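Histidine kinase (Pseudomonas aeruginosa, PDB 7C1I) acts as a histidine-containing phosphotransfer protein, HptB, which relays phosphoryl groups between sensor kinases and response regulators in two-component signalling. Local coordinates at the interface of chains A and B. Residues are numbered along the deposited sequence; one frame, centred on the assembly and turned at random. Chains: chain A/B, Histidine kinase.

The interface of chains A and B. Residues chain A 87-88, 91; chain B 99, 102-103, 106.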
loop_
_atom_site.group_PDB
_atom_site.type_symbol
_atom_site.label_atom_id
_atom_site.label_comp_id
_atom_site.label_asym_id
_atom_site.label_seq_id
_atom_site.Cartn_x
_atom_site.Cartn_y
_atom_site.Cartn_z
ATOM N N LEU A 87 11.127 -16.188 5.891
ATOM C CA LEU A 87 10.219 -15.053 6.209
ATOM C C LEU A 87 10.425 -13.872 5.254
ATOM O O LEU A 87 9.580 -12.959 5.353
ATOM C CB LEU A 87 10.435 -14.590 7.653
ATOM C CG LEU A 87 10.172 -15.664 8.707
ATOM C CD1 LEU A 87 10.281 -15.116 10.123
ATOM C CD2 LEU A 87 8.858 -16.372 8.417
ATOM N N GLN A 88 11.294 -13.966 4.242
ATOM C CA GLN A 88 11.589 -12.849 3.305
ATOM C C GLN A 88 10.372 -12.517 2.435
ATOM O O GLN A 88 10.282 -11.436 1.818
ATOM C CB GLN A 88 12.777 -13.162 2.393
ATOM C CG GLN A 88 12.686 -14.526 1.724
ATOM C CD GLN A 88 13.209 -15.700 2.516
ATOM O OE1 GLN A 88 13.519 -15.632 3.704
ATOM N NE2 GLN A 88 13.291 -16.813 1.807
ATOM N N PRO A 91 6.163 -10.252 4.271
ATOM C CA PRO A 91 5.559 -8.929 4.099
ATOM C C PRO A 91 4.715 -8.833 2.820
ATOM O O PRO A 91 3.596 -8.338 2.844
ATOM C CB PRO A 91 6.762 -7.977 4.060
ATOM C CG PRO A 91 7.755 -8.648 4.979
ATOM C CD PRO A 91 7.602 -10.095 4.557
ATOM N N ARG B 99 8.498 -1.312 1.305
ATOM C CA ARG B 99 8.309 -2.766 1.054
ATOM C C ARG B 99 9.651 -3.492 1.207
ATOM O O ARG B 99 9.820 -4.711 1.410
ATOM C CB ARG B 99 7.738 -2.994 -0.349
ATOM C CG ARG B 99 6.339 -2.416 -0.506
ATOM C CD ARG B 99 5.309 -2.844 0.523
ATOM N NE ARG B 99 5.269 -2.259 1.856
ATOM C CZ ARG B 99 5.204 -2.900 3.019
ATOM N NH1 ARG B 99 5.338 -2.167 4.111
ATOM N NH2 ARG B 99 4.958 -4.185 3.211
ATOM N N ALA B 102 10.562 -3.641 4.978
ATOM C CA ALA B 102 9.800 -4.658 5.740
ATOM C C ALA B 102 10.534 -5.994 5.586
ATOM O O ALA B 102 10.467 -6.778 6.553
ATOM C CB ALA B 102 8.411 -4.725 5.152
ATOM N N ILE B 103 11.202 -6.300 4.471
ATOM C CA ILE B 103 11.953 -7.572 4.248
ATOM C C ILE B 103 13.120 -7.514 5.241
ATOM O O ILE B 103 13.422 -8.466 5.986
ATOM C CB ILE B 103 12.354 -7.814 2.781
ATOM C CG1 ILE B 103 11.088 -7.855 1.918
ATOM C CG2 ILE B 103 13.299 -9.003 2.728
ATOM C CD1 ILE B 103 11.362 -8.015 0.443
ATOM N N ILE B 106 12.099 -8.003 8.897
ATOM C CA ILE B 106 11.776 -9.348 9.461
ATOM C C ILE B 106 13.064 -10.176 9.496
ATOM O O ILE B 106 13.200 -11.019 10.407
ATOM C CB ILE B 106 10.601 -9.985 8.691
ATOM C CG1 ILE B 106 10.208 -11.312 9.346
ATOM C CG2 ILE B 106 10.937 -10.306 7.244
ATOM C CD1 ILE B 106 9.870 -11.325 10.815
#
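A:Pro91 and B:Ala102 meet where the start of helix 90-112 in chain A, with the loop leading into it, abuts the flank of the same helix in chain B. The two copies thus use different surfaces, one the loop and the beginning of the helix, the other the helix side. The contact is chiefly apolar. The proline ring turns its CB and CG atoms to the helix: CB lies 3.8 Å from the methyl CB of B:Ala102, and CG rests 3.7 Å from the carbonyl O of B:Ala102. Proline suits the first turn of a helix, where its lack of an N-H costs no helical bond, and its compact ring gives a firm apolar knob. Alanine suits the opposite side, its short side chain letting that knob come close to the helix backbone. B:Arg99, one turn earlier, borders the ring more loosely, with its guanidinium NH2 4.3 Å from CB of A:Pro91.

A second apolar pair lies further along the helix. The side chains of A:Leu87 and B:Ile106 cross at about a right angle, CB of the leucine lying 3.7 Å from CG1 of the isoleucine. Leucine CD1 reaches the end of the same branch, 3.9 Å from CD1 of B:Ile106. The ethyl arm of B:Ile106 points away from the backbone N (chi1 -176°) and meets the leucine, while the branched CB sends methyl CG2 towards the loop backbone.

Hydrocarbon also packs against loop carbonyls. CG2 of B:Ile106 sits 3.5 Å from the carbonyl O of A:Leu87, and CG1 of B:Ile103 approaches the carbonyl O of A:Gln88 at 3.7 Å. Beta-branched isoleucines give the helix a broad apolar flank suited to such van der Waals packing. A:Gln88 takes part here mainly through its backbone carbonyl.

This small patch helps join two copies in the deposited assembly through an asymmetric contact, which may reflect crystal packing rather than a functional oligomer.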